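Local coordinates for protein tyrosyl-tRNA synthetase (Pyrococcus horikoshii, PDB 2CYC) that binds L-tyrosine and, as a class I aminoacyl-tRNA synthetase, probably activates it with ATP and transfers it to tRNA(Tyr), at residues Gln91-Ala94 and Leu95-Lys99; Met102-Ser105 and Ile106-Met109; Glu117-Leu120 and Ala121-Leu125; Glu352-Arg355 and Arg356-Lys360; Pro364-Leu367 and Met368-Val371. One frame throughout, in Å; residues are numbered along the deposited sequence.

All five interactions are local and partly buried. Interactions 1 and 2 follow one another on helix 87-108, which leads into the strand of interaction 3; interactions 4 and 5 lie on the two short helices at the end of the modelled chain, both packed on helix 87-108. Interactions 1 and 2 bury four residues each; interaction 5, with four exposed, is the most superficial. Interaction 1 combines a salt bridge with a wide helical turn, interaction 2 adds a water bridge to its helical bonds, interaction 3 uses a carboxylate on a strand NH, interaction 4 a long salt bridge, and interaction 5 the donors at a helix end. Interactions 1 to 3 lie nearer the tyrosine pocket.

Interaction 1 (Gln91-Ala94 and Leu95-Lys99); sequences QEVA and LKYFK
Glu92 and Lys96, one helical turn apart, form a salt bridge between Glu92 OE2 and Lys96 NZ at 3.0 Å. The ammonium group meets the carboxylate on its anti side, 24° out of the plane. Glu92 CG lies anti to its own nitrogen (chi1 165°), and both chains are extended beyond CG, which brings Glu92 CG within 3.7 Å of Lys96 CD, so aliphatic stems touch as well as charges.

The backbone bonds change register here. Leu95 N to Gln91 O and Lys96 N to Glu92 O, the latter at 2.7 Å, span four residues as in an alpha-helix. Val93 O then receives two donors, Tyr97 N at 2.9 Å and Phe98 N at 3.0 Å. Lys99 N bonds to Ala94 O at 2.9 Å, again five residues on, which is the evidence for a pi-type turn inserted in the helix.

Apolar contact is lighter: Val93 CG1 approaches Tyr97 CD2 obliquely at 4.3 Å.

The hydroxyl of Tyr97 is hydrogen-bonded to His264 and to Ile46 N, while the side chain of Phe98 comes to about 8 Å from the bound tyrosine. Ala94 and Leu95 pack on Leu120 of strand 117-120, Leu95 and Phe98 on Leu72 of strand 69-72, and Glu92 and Lys96 on Leu367 of helix 363-370.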
loop_
_atom_site.group_PDB
_atom_site.type_symbol
_atom_site.label_atom_id
_atom_site.label_comp_id
_atom_site.label_asym_id
_atom_site.label_seq_id
_atom_site.Cartn_x
_atom_site.Cartn_y
_atom_site.Cartn_z
ATOM N N GLN A 91 12.361 12.826 11.662
ATOM C CA GLN A 91 13.534 13.057 10.828
ATOM C C GLN A 91 14.670 13.802 11.531
ATOM O O GLN A 91 15.847 13.496 11.328
ATOM C CB GLN A 91 13.106 13.770 9.539
ATOM C CG GLN A 91 12.372 12.808 8.598
ATOM C CD GLN A 91 11.744 13.476 7.385
ATOM O OE1 GLN A 91 11.601 12.854 6.329
ATOM N NE2 GLN A 91 11.348 14.727 7.534
ATOM N N GLU A 92 14.321 14.761 12.376
ATOM C CA GLU A 92 15.337 15.510 13.092
ATOM C C GLU A 92 16.023 14.583 14.095
ATOM O O GLU A 92 17.254 14.585 14.227
ATOM C CB GLU A 92 14.706 16.701 13.820
ATOM C CG GLU A 92 15.627 17.296 14.871
ATOM C CD GLU A 92 15.157 18.639 15.381
ATOM O OE1 GLU A 92 13.932 18.807 15.581
ATOM O OE2 GLU A 92 16.019 19.520 15.595
ATOM N N VAL A 93 15.212 13.795 14.799
ATOM C CA VAL A 93 15.714 12.848 15.787
ATOM C C VAL A 93 16.610 11.799 15.134
ATOM O O VAL A 93 17.675 11.466 15.653
ATOM C CB VAL A 93 14.553 12.124 16.512
ATOM C CG1 VAL A 93 15.093 10.959 17.330
ATOM C CG2 VAL A 93 13.810 13.109 17.428
ATOM N N ALA A 94 16.170 11.278 13.995
ATOM C CA ALA A 94 16.930 10.262 13.280
ATOM C C ALA A 94 18.342 10.759 12.949
ATOM O O ALA A 94 19.333 10.082 13.219
ATOM C CB ALA A 94 16.185 9.872 11.991
ATOM N N LEU A 95 18.420 11.954 12.375
ATOM C CA LEU A 95 19.690 12.551 11.985
ATOM C C LEU A 95 20.518 13.174 13.107
ATOM O O LEU A 95 21.743 13.122 13.074
ATOM C CB LEU A 95 19.440 13.610 10.904
ATOM C CG LEU A 95 19.603 13.166 9.444
ATOM C CD1 LEU A 95 18.968 11.802 9.227
ATOM C CD2 LEU A 95 18.988 14.212 8.532
ATOM N N LYS A 96 19.865 13.755 14.103
ATOM C CA LYS A 96 20.608 14.413 15.166
ATOM C C LYS A 96 20.911 13.588 16.396
ATOM O O LYS A 96 21.843 13.901 17.136
ATOM C CB LYS A 96 19.896 15.705 15.567
ATOM C CG LYS A 96 19.955 16.774 14.491
ATOM C CD LYS A 96 19.212 18.028 14.928
ATOM C CE LYS A 96 19.370 19.153 13.910
ATOM N NZ LYS A 96 18.612 20.377 14.307
ATOM N N TYR A 97 20.134 12.537 16.624
ATOM C CA TYR A 97 20.370 11.694 17.792
ATOM C C TYR A 97 20.652 10.237 17.468
ATOM O O TYR A 97 21.699 9.701 17.826
ATOM C CB TYR A 97 19.177 11.733 18.748
ATOM C CG TYR A 97 19.238 10.635 19.791
ATOM C CD1 TYR A 97 20.155 10.697 20.847
ATOM C CD2 TYR A 97 18.430 9.500 19.685
ATOM C CE1 TYR A 97 20.266 9.662 21.767
ATOM C CE2 TYR A 97 18.535 8.453 20.601
ATOM C CZ TYR A 97 19.455 8.541 21.640
ATOM O OH TYR A 97 19.563 7.516 22.552
ATOM N N PHE A 98 19.703 9.597 16.796
ATOM C CA PHE A 98 19.824 8.180 16.493
ATOM C C PHE A 98 21.060 7.787 15.703
ATOM O O PHE A 98 21.753 6.840 16.068
ATOM C CB PHE A 98 18.562 7.678 15.779
ATOM C CG PHE A 98 18.401 6.194 15.851
ATOM C CD1 PHE A 98 19.076 5.360 14.960
ATOM C CD2 PHE A 98 17.632 5.617 16.858
ATOM C CE1 PHE A 98 18.987 3.970 15.072
ATOM C CE2 PHE A 98 17.538 4.224 16.979
ATOM C CZ PHE A 98 18.220 3.404 16.081
ATOM N N LYS A 99 21.330 8.509 14.622
ATOM C CA LYS A 99 22.484 8.227 13.789
ATOM C C LYS A 99 23.764 8.183 14.606
ATOM O O LYS A 99 24.489 7.189 14.567
ATOM C CB LYS A 99 22.620 9.280 12.690
ATOM C CG LYS A 99 23.890 9.139 11.838
ATOM C CD LYS A 99 23.856 10.102 10.664
ATOM C CE LYS A 99 25.024 9.886 9.720
ATOM N NZ LYS A 99 26.307 10.189 10.397
#

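Interaction 2 (Met102-Ser105 and Ile106-Met109); sequences MEKS and IEVM
Ile106 sets CG1 against the carbonyl oxygen of Met102, 3.2 Å from Met102 O. Its CG1 is anti to its own carbonyl carbon (chi1 -69°), beside the backbone nitrogen that donates to the same oxygen at 2.8 Å; one carbonyl is thus met by both an NH and a methylene.

The carbonyl of Ser105 is met in the same way near the helix end: Ser105 O accepts from Met109 N at 3.2 Å, a bent bond (141°), and the methyl Val108 CG2 also lies 3.2 Å from Ser105 O. Met109 is the first residue to leave helical torsions, so this bond belongs to the C-terminal turn. Ser105 OG is hydrogen-bonded to Gly101 O in the preceding turn.

Lys104 supplies the wetter side. Its carbonyl takes Val108 N and a water at 3.0 Å from Lys104 O, and the same water donates to Glu107 OE2 at 2.7 Å, tying that carboxylate to the backbone. Lys104 NZ and Glu107 OE1 stand 4.4 Å apart, too far for a salt bridge, though their opposite charges probably still favour one another.

Ile106 and Met109 face helix 48-63, touching Ile58, Leu52 and Ala56, whereas Lys104 and Val108 lie against helix 352-360.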
loop_
_atom_site.group_PDB
_atom_site.type_symbol
_atom_site.label_atom_id
_atom_site.label_comp_id
_atom_site.label_asym_id
_atom_site.label_seq_id
_atom_site.Cartn_x
_atom_site.Cartn_y
_atom_site.Cartn_z
ATOM N N MET A 102 23.977 5.365 17.204
ATOM C CA MET A 102 24.341 4.085 16.596
ATOM C C MET A 102 25.819 4.045 16.240
ATOM O O MET A 102 26.479 3.019 16.420
ATOM C CB MET A 102 23.508 3.831 15.334
ATOM C CG MET A 102 22.108 3.336 15.621
ATOM S SD MET A 102 22.126 1.736 16.472
ATOM C CE MET A 102 21.564 2.202 17.977
ATOM N N GLU A 103 26.335 5.159 15.724
ATOM C CA GLU A 103 27.745 5.235 15.363
ATOM C C GLU A 103 28.606 4.899 16.581
ATOM O O GLU A 103 29.556 4.123 16.481
ATOM C CB GLU A 103 28.101 6.635 14.839
ATOM C CG GLU A 103 27.727 6.868 13.386
ATOM C CD GLU A 103 27.829 8.333 12.953
ATOM O OE1 GLU A 103 27.906 8.581 11.735
ATOM O OE2 GLU A 103 27.817 9.234 13.812
ATOM N N LYS A 104 28.265 5.469 17.733
ATOM C CA LYS A 104 29.039 5.205 18.939
ATOM C C LYS A 104 28.824 3.787 19.472
ATOM O O LYS A 104 29.725 3.207 20.073
ATOM C CB LYS A 104 28.709 6.235 20.019
ATOM C CG LYS A 104 28.967 7.682 19.583
ATOM C CD LYS A 104 30.402 7.917 19.105
ATOM C CE LYS A 104 30.518 9.271 18.400
ATOM N NZ LYS A 104 31.889 9.567 17.871
ATOM N N SER A 105 27.638 3.226 19.253
ATOM C CA SER A 105 27.369 1.867 19.711
ATOM C C SER A 105 28.200 0.896 18.882
ATOM O O SER A 105 28.791 -0.037 19.412
ATOM C CB SER A 105 25.887 1.530 19.566
ATOM O OG SER A 105 25.111 2.273 20.488
ATOM N N ILE A 106 28.237 1.126 17.573
ATOM C CA ILE A 106 29.009 0.282 16.666
ATOM C C ILE A 106 30.482 0.349 17.078
ATOM O O ILE A 106 31.185 -0.657 17.121
ATOM C CB ILE A 106 28.854 0.775 15.208
ATOM C CG1 ILE A 106 27.422 0.513 14.731
ATOM C CG2 ILE A 106 29.869 0.088 14.304
ATOM C CD1 ILE A 106 27.051 1.252 13.475
ATOM N N GLU A 107 30.929 1.548 17.407
ATOM C CA GLU A 107 32.302 1.759 17.805
ATOM C C GLU A 107 32.701 0.996 19.070
ATOM O O GLU A 107 33.731 0.329 19.074
ATOM C CB GLU A 107 32.538 3.248 17.984
ATOM C CG GLU A 107 33.931 3.626 18.385
ATOM C CD GLU A 107 34.066 5.123 18.490
ATOM O OE1 GLU A 107 34.089 5.790 17.432
ATOM O OE2 GLU A 107 34.126 5.631 19.628
ATOM N N VAL A 108 31.903 1.067 20.137
ATOM C CA VAL A 108 32.272 0.334 21.351
ATOM C C VAL A 108 32.202 -1.173 21.168
ATOM O O VAL A 108 32.830 -1.915 21.921
ATOM C CB VAL A 108 31.400 0.697 22.575
ATOM C CG1 VAL A 108 31.506 2.189 22.866
ATOM C CG2 VAL A 108 29.970 0.273 22.340
ATOM N N MET A 109 31.437 -1.635 20.185
ATOM C CA MET A 109 31.352 -3.074 19.940
ATOM C C MET A 109 32.449 -3.493 18.962
ATOM O O MET A 109 32.437 -4.604 18.438
ATOM C CB MET A 109 29.971 -3.461 19.394
ATOM C CG MET A 109 28.843 -3.195 20.385
ATOM S SD MET A 109 29.242 -3.804 22.064
ATOM C CE MET A 109 29.002 -5.582 21.841
HETATM O O HOH W 1 32.061 4.790 21.204
#

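Interaction 3 (Glu117-Leu120 and Ala121-Leu125); sequences EFVL and ASEIL
Glu123 holds CG anti to its carbonyl carbon (chi1 -61°) and extends beyond it, a conformation that folds the carboxylate back along the strand to Leu120 N. The bond from Leu120 N to Glu123 OE1 measures 2.9 Å and is nearly straight at the hydrogen (170°), although the NH comes from above the carboxylate plane. In return Glu123 N donates to Leu120 O at 2.8 Å. A side-chain-to-NH bond is thus paired with a backbone bond spanning three residues, and together they close the turn where strand gives way to helix.

Two waters widen the grip. One links Phe118 O to Glu123 OE2, and the other donates to Glu123 OE1 at 2.8 Å and weakly to Phe118 O. Val119 CG1 touches Glu123 OE2 at 3.7 Å, the two side chains crossing at a slant.

Leu120 packs on Ala94 and Leu95 and places CG and CD2 beside the serine hydroxyl, with Leu120 CD2 3.5 Å from Ser122 OG, itself hydrogen-bonded to Asp74. With an alanine in place of Leu120, a gap would probably open against Ala94 and Leu95 and beside Ser122 OG.

Strand 117-120 runs parallel to strand 69-72, with helix 87-108 between them in the chain: a beta-alpha-beta crossover of the Rossmann-type nucleotide-binding fold of class I synthetases. Beyond the turn, Ile124 touches Phe71 and Asp175, the latter a tyrosine-binding residue on helix 164-178.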
loop_
_atom_site.group_PDB
_atom_site.type_symbol
_atom_site.label_atom_id
_atom_site.label_comp_id
_atom_site.label_asym_id
_atom_site.label_seq_id
_atom_site.Cartn_x
_atom_site.Cartn_y
_atom_site.Cartn_z
ATOM N N GLU A 117 27.323 2.705 6.139
ATOM C CA GLU A 117 26.467 3.605 5.374
ATOM C C GLU A 117 25.249 3.938 6.237
ATOM O O GLU A 117 24.723 3.066 6.941
ATOM C CB GLU A 117 26.001 2.926 4.073
ATOM C CG GLU A 117 27.140 2.638 3.098
ATOM C CD GLU A 117 26.750 1.680 1.985
ATOM O OE1 GLU A 117 27.481 1.628 0.973
ATOM O OE2 GLU A 117 25.730 0.967 2.122
ATOM N N PHE A 118 24.830 5.201 6.206
ATOM C CA PHE A 118 23.654 5.639 6.939
ATOM C C PHE A 118 22.677 6.209 5.908
ATOM O O PHE A 118 22.995 7.151 5.187
ATOM C CB PHE A 118 24.018 6.682 8.004
ATOM C CG PHE A 118 24.618 6.083 9.246
ATOM C CD1 PHE A 118 25.976 5.770 9.302
ATOM C CD2 PHE A 118 23.811 5.773 10.340
ATOM C CE1 PHE A 118 26.519 5.153 10.428
ATOM C CE2 PHE A 118 24.340 5.158 11.475
ATOM C CZ PHE A 118 25.693 4.846 11.521
ATOM N N VAL A 119 21.491 5.614 5.841
ATOM C CA VAL A 119 20.467 6.014 4.877
ATOM C C VAL A 119 19.136 6.363 5.542
ATOM O O VAL A 119 18.581 5.566 6.297
ATOM C CB VAL A 119 20.227 4.862 3.854
ATOM C CG1 VAL A 119 19.001 5.134 3.009
ATOM C CG2 VAL A 119 21.455 4.697 2.955
ATOM N N LEU A 120 18.634 7.565 5.274
ATOM C CA LEU A 120 17.337 7.981 5.799
ATOM C C LEU A 120 16.344 7.343 4.820
ATOM O O LEU A 120 16.443 7.576 3.617
ATOM C CB LEU A 120 17.221 9.509 5.761
ATOM C CG LEU A 120 15.990 10.126 6.438
ATOM C CD1 LEU A 120 15.934 9.683 7.899
ATOM C CD2 LEU A 120 16.046 11.650 6.340
ATOM N N ALA A 121 15.397 6.545 5.314
ATOM C CA ALA A 121 14.443 5.860 4.422
ATOM C C ALA A 121 13.844 6.740 3.333
ATOM O O ALA A 121 13.759 6.326 2.175
ATOM C CB ALA A 121 13.305 5.206 5.235
ATOM N N SER A 122 13.428 7.947 3.694
ATOM C CA SER A 122 12.821 8.835 2.708
ATOM C C SER A 122 13.697 9.064 1.469
ATOM O O SER A 122 13.188 9.449 0.416
ATOM C CB SER A 122 12.436 10.172 3.365
ATOM O OG SER A 122 13.515 10.721 4.094
ATOM N N GLU A 123 15.003 8.814 1.588
ATOM C CA GLU A 123 15.904 8.969 0.452
ATOM C C GLU A 123 15.436 8.034 -0.666
ATOM O O GLU A 123 15.525 8.379 -1.847
ATOM C CB GLU A 123 17.353 8.612 0.832
ATOM C CG GLU A 123 17.981 9.470 1.942
ATOM C CD GLU A 123 19.404 9.019 2.313
ATOM O OE1 GLU A 123 19.883 9.364 3.423
ATOM O OE2 GLU A 123 20.043 8.325 1.489
ATOM N N ILE A 124 14.949 6.844 -0.309
ATOM C CA ILE A 124 14.466 5.938 -1.347
ATOM C C ILE A 124 12.946 5.995 -1.480
ATOM O O ILE A 124 12.421 5.804 -2.572
ATOM C CB ILE A 124 14.900 4.452 -1.111
ATOM C CG1 ILE A 124 14.219 3.874 0.133
ATOM C CG2 ILE A 124 16.422 4.367 -0.971
ATOM C CD1 ILE A 124 14.509 2.374 0.352
ATOM N N LEU A 125 12.232 6.269 -0.391
ATOM C CA LEU A 125 10.762 6.314 -0.459
ATOM C C LEU A 125 10.239 7.466 -1.329
ATOM O O LEU A 125 9.113 7.423 -1.827
ATOM C CB LEU A 125 10.156 6.399 0.950
ATOM C CG LEU A 125 10.698 5.388 1.968
ATOM C CD1 LEU A 125 10.046 5.617 3.341
ATOM C CD2 LEU A 125 10.433 3.974 1.475
HETATM O O HOH W 2 22.904 7.902 2.322
HETATM O O HOH W 3 21.787 10.412 5.188
#

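Interaction 4 (Glu352-Arg355 and Arg356-Lys360); sequences EPIR and RYFEK
Ile354 and Phe358 form the tight side, alongside each other and pointing the same way. Ile354 CG2 meets the ring at its edge, in plane, 3.7 Å from Phe358 CE1. Phe358 CD1 comes within 3.3 Å of Ile354 O, the carbonyl that accepts Phe358 N in a straight bond (172°).

Ile354 and Phe358 sit one turn apart on helix 352-360, whose i to i+4 bonding includes Arg356 N to Glu352 O at 2.8 Å. The buried ring of Phe358 meets His264 edge-to-face and packs on Pro364 and Leu365 of helix 363-370, while Ile354 and Tyr357 lie against Lys104 of helix 87-108.

The outer side is looser. Glu352 OE1 reaches Arg356 NE at 3.6 Å, a long salt bridge, at the edge of the guanidinium but with the two planes 70° apart. One face of that group lies over Pro353 CA. Replacing Glu352 by an alanine would probably leave the Arg356 charge without this mate and let the guanidinium swing off the proline. A water accepts from Arg355 NE at 3.0 Å and donates to Glu359 OE2 at 2.7 Å, bridging the two charges; the far end of Arg355 is hydrogen-bonded to Ile348 O.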
loop_
_atom_site.group_PDB
_atom_site.type_symbol
_atom_site.label_atom_id
_atom_site.label_comp_id
_atom_site.label_asym_id
_atom_site.label_seq_id
_atom_site.Cartn_x
_atom_site.Cartn_y
_atom_site.Cartn_z
ATOM N N GLU A 352 31.529 3.974 28.560
ATOM C CA GLU A 352 32.141 5.272 28.830
ATOM C C GLU A 352 32.357 6.154 27.603
ATOM O O GLU A 352 32.007 7.332 27.621
ATOM C CB GLU A 352 33.475 5.126 29.572
ATOM C CG GLU A 352 34.119 6.492 29.820
ATOM C CD GLU A 352 35.335 6.446 30.712
ATOM O OE1 GLU A 352 35.983 7.503 30.859
ATOM O OE2 GLU A 352 35.644 5.371 31.268
ATOM N N PRO A 353 32.937 5.603 26.523
ATOM C CA PRO A 353 33.158 6.433 25.330
ATOM C C PRO A 353 31.880 7.104 24.853
ATOM O O PRO A 353 31.895 8.236 24.356
ATOM C CB PRO A 353 33.691 5.435 24.300
ATOM C CG PRO A 353 34.370 4.390 25.150
ATOM C CD PRO A 353 33.395 4.221 26.296
ATOM N N ILE A 354 30.766 6.402 25.008
ATOM C CA ILE A 354 29.486 6.932 24.575
ATOM C C ILE A 354 29.055 8.084 25.479
ATOM O O ILE A 354 28.638 9.142 24.992
ATOM C CB ILE A 354 28.424 5.815 24.566
ATOM C CG1 ILE A 354 28.878 4.703 23.606
ATOM C CG2 ILE A 354 27.067 6.380 24.163
ATOM C CD1 ILE A 354 27.884 3.553 23.430
ATOM N N ARG A 355 29.156 7.887 26.788
ATOM C CA ARG A 355 28.787 8.946 27.721
ATOM C C ARG A 355 29.659 10.175 27.463
ATOM O O ARG A 355 29.160 11.305 27.412
ATOM C CB ARG A 355 28.964 8.494 29.178
ATOM C CG ARG A 355 27.958 7.459 29.659
ATOM C CD ARG A 355 27.978 7.359 31.190
ATOM N NE ARG A 355 29.295 6.982 31.706
ATOM C CZ ARG A 355 29.794 5.749 31.669
ATOM N NH1 ARG A 355 29.082 4.757 31.142
ATOM N NH2 ARG A 355 31.011 5.508 32.151
ATOM N N ARG A 356 30.963 9.955 27.289
ATOM C CA ARG A 356 31.866 11.071 27.030
ATOM C C ARG A 356 31.455 11.858 25.793
ATOM O O ARG A 356 31.534 13.085 25.784
ATOM C CB ARG A 356 33.320 10.596 26.888
ATOM C CG ARG A 356 34.041 10.484 28.234
ATOM C CD ARG A 356 35.551 10.271 28.100
ATOM N NE ARG A 356 35.915 8.947 27.591
ATOM C CZ ARG A 356 36.224 8.686 26.323
ATOM N NH1 ARG A 356 36.542 7.448 25.952
ATOM N NH2 ARG A 356 36.222 9.668 25.426
ATOM N N TYR A 357 31.008 11.163 24.753
ATOM C CA TYR A 357 30.602 11.860 23.549
ATOM C C TYR A 357 29.370 12.720 23.805
ATOM O O TYR A 357 29.352 13.914 23.481
ATOM C CB TYR A 357 30.311 10.881 22.403
ATOM C CG TYR A 357 29.820 11.598 21.164
ATOM C CD1 TYR A 357 28.475 11.932 21.021
ATOM C CD2 TYR A 357 30.715 12.046 20.193
ATOM C CE1 TYR A 357 28.034 12.705 19.960
ATOM C CE2 TYR A 357 30.282 12.821 19.115
ATOM C CZ TYR A 357 28.937 13.152 19.013
ATOM O OH TYR A 357 28.489 13.963 17.992
ATOM N N PHE A 358 28.336 12.128 24.392
ATOM C CA PHE A 358 27.138 12.902 24.629
ATOM C C PHE A 358 27.323 13.980 25.677
ATOM O O PHE A 358 26.551 14.930 25.734
ATOM C CB PHE A 358 25.971 11.983 24.967
ATOM C CG PHE A 358 25.452 11.233 23.768
ATOM C CD1 PHE A 358 25.706 9.871 23.608
ATOM C CD2 PHE A 358 24.742 11.904 22.771
ATOM C CE1 PHE A 358 25.256 9.183 22.468
ATOM C CE2 PHE A 358 24.286 11.231 21.627
ATOM C CZ PHE A 358 24.545 9.865 21.477
ATOM N N GLU A 359 28.360 13.849 26.493
ATOM C CA GLU A 359 28.632 14.850 27.511
ATOM C C GLU A 359 29.259 16.082 26.865
ATOM O O GLU A 359 28.969 17.212 27.258
ATOM C CB GLU A 359 29.564 14.267 28.572
ATOM C CG GLU A 359 28.813 13.551 29.695
ATOM C CD GLU A 359 29.696 12.622 30.516
ATOM O OE1 GLU A 359 30.932 12.803 30.507
ATOM O OE2 GLU A 359 29.150 11.714 31.180
ATOM N N LYS A 360 30.108 15.853 25.862
ATOM C CA LYS A 360 30.792 16.926 25.144
ATOM C C LYS A 360 29.888 17.573 24.100
ATOM O O LYS A 360 30.010 18.769 23.814
ATOM C CB LYS A 360 32.053 16.379 24.455
ATOM C CG LYS A 360 32.794 17.401 23.593
ATOM C CD LYS A 360 34.032 16.802 22.922
ATOM C CE LYS A 360 34.650 17.790 21.923
ATOM N NZ LYS A 360 35.928 17.306 21.333
HETATM O O HOH W 4 30.024 9.687 32.788
#

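Interaction 5 (Pro364-Leu367 and Met368-Val371); sequences PLEL and MRSV
The C-terminal turn of helix 363-370, the last helix of the modelled chain, gathers its closing donors on Leu367 O. Ser370 N reaches Leu367 O at 3.0 Å from well above the carbonyl plane, and Ser370 N also bonds to Glu366 O at 3.2 Å. The hydroxyl of Ser370, swung between its own nitrogen and carbonyl carbon (chi1 73°), donates to Leu367 O as well; the modelled 2.5 Å between Ser370 OG and Leu367 O is short, and its exact length is doubtful. Val371 N adds a weak bond to the same oxygen, so Leu367 O takes both a three-residue and a weak four-residue backbone bond.

Next to these donors, Leu367 CD1 touches Val371 CG1 at 4.0 Å.

Arg369 lies back along the preceding turn. Bent at chi3 (-66°), it turns one guanidinium face onto the backbone, with Leu365 O 3.6 Å and Glu366 CA 3.5 Å from its plane. The Glu366 carboxylate stands at 74° to the guanidinium, and its OE2 is 4.3 Å from Arg369 NH2, beyond a salt bridge.

On the buried side, Met368 CG packs 3.4 Å from Pro364 O. Met368 packs against Val93 and Tyr97 of helix 87-108 and touches Tyr45, Pro364 rests on Phe358 of helix 352-360, and Val371 reaches Val89 near the start of helix 87-108.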
loop_
_atom_site.group_PDB
_atom_site.type_symbol
_atom_site.label_atom_id
_atom_site.label_comp_id
_atom_site.label_asym_id
_atom_site.label_seq_id
_atom_site.Cartn_x
_atom_site.Cartn_y
_atom_site.Cartn_z
ATOM N N PRO A 364 22.229 16.555 20.987
ATOM C CA PRO A 364 21.410 15.350 20.814
ATOM C C PRO A 364 20.470 15.021 21.978
ATOM O O PRO A 364 19.266 14.850 21.782
ATOM C CB PRO A 364 22.451 14.261 20.572
ATOM C CG PRO A 364 23.536 14.998 19.826
ATOM C CD PRO A 364 23.637 16.289 20.628
ATOM N N LEU A 365 21.011 14.937 23.186
ATOM C CA LEU A 365 20.186 14.609 24.338
ATOM C C LEU A 365 19.209 15.723 24.704
ATOM O O LEU A 365 18.126 15.456 25.227
ATOM C CB LEU A 365 21.072 14.240 25.533
ATOM C CG LEU A 365 21.788 12.897 25.345
ATOM C CD1 LEU A 365 22.542 12.516 26.629
ATOM C CD2 LEU A 365 20.752 11.823 24.990
ATOM N N GLU A 366 19.583 16.970 24.430
ATOM C CA GLU A 366 18.684 18.081 24.717
ATOM C C GLU A 366 17.487 17.936 23.771
ATOM O O GLU A 366 16.337 18.088 24.180
ATOM C CB GLU A 366 19.401 19.418 24.503
ATOM C CG GLU A 366 20.603 19.586 25.426
ATOM C CD GLU A 366 21.365 20.883 25.209
ATOM O OE1 GLU A 366 21.746 21.176 24.054
ATOM O OE2 GLU A 366 21.596 21.602 26.205
ATOM N N LEU A 367 17.758 17.623 22.508
ATOM C CA LEU A 367 16.678 17.435 21.546
ATOM C C LEU A 367 15.727 16.358 22.070
ATOM O O LEU A 367 14.516 16.559 22.109
ATOM C CB LEU A 367 17.236 17.003 20.186
ATOM C CG LEU A 367 16.235 16.356 19.216
ATOM C CD1 LEU A 367 15.097 17.342 18.880
ATOM C CD2 LEU A 367 16.971 15.940 17.938
ATOM N N MET A 368 16.285 15.221 22.482
ATOM C CA MET A 368 15.483 14.109 22.994
ATOM C C MET A 368 14.608 14.480 24.187
ATOM O O MET A 368 13.453 14.059 24.262
ATOM C CB MET A 368 16.380 12.928 23.376
ATOM C CG MET A 368 17.058 12.247 22.187
ATOM S SD MET A 368 15.887 11.835 20.851
ATOM C CE MET A 368 15.077 10.332 21.515
ATOM N N ARG A 369 15.152 15.258 25.119
ATOM C CA ARG A 369 14.377 15.662 26.289
ATOM C C ARG A 369 13.193 16.555 25.906
ATOM O O ARG A 369 12.194 16.613 26.626
ATOM C CB ARG A 369 15.268 16.391 27.307
ATOM C CG ARG A 369 16.252 15.480 28.045
ATOM C CD ARG A 369 16.949 16.204 29.209
ATOM N NE ARG A 369 17.837 17.279 28.761
ATOM C CZ ARG A 369 19.123 17.118 28.452
ATOM N NH1 ARG A 369 19.694 15.922 28.543
ATOM N NH2 ARG A 369 19.840 18.158 28.043
ATOM N N SER A 370 13.296 17.233 24.764
ATOM C CA SER A 370 12.231 18.125 24.310
ATOM C C SER A 370 11.106 17.431 23.547
ATOM O O SER A 370 10.023 17.989 23.404
ATOM C CB SER A 370 12.808 19.235 23.427
ATOM O OG SER A 370 13.194 18.734 22.158
ATOM N N VAL A 371 11.353 16.222 23.056
ATOM C CA VAL A 371 10.328 15.504 22.302
ATOM C C VAL A 371 9.477 14.606 23.202
ATOM O O VAL A 371 8.498 14.016 22.694
ATOM C CB VAL A 371 10.957 14.640 21.166
ATOM C CG1 VAL A 371 11.727 15.527 20.198
ATOM C CG2 VAL A 371 11.865 13.572 21.753
#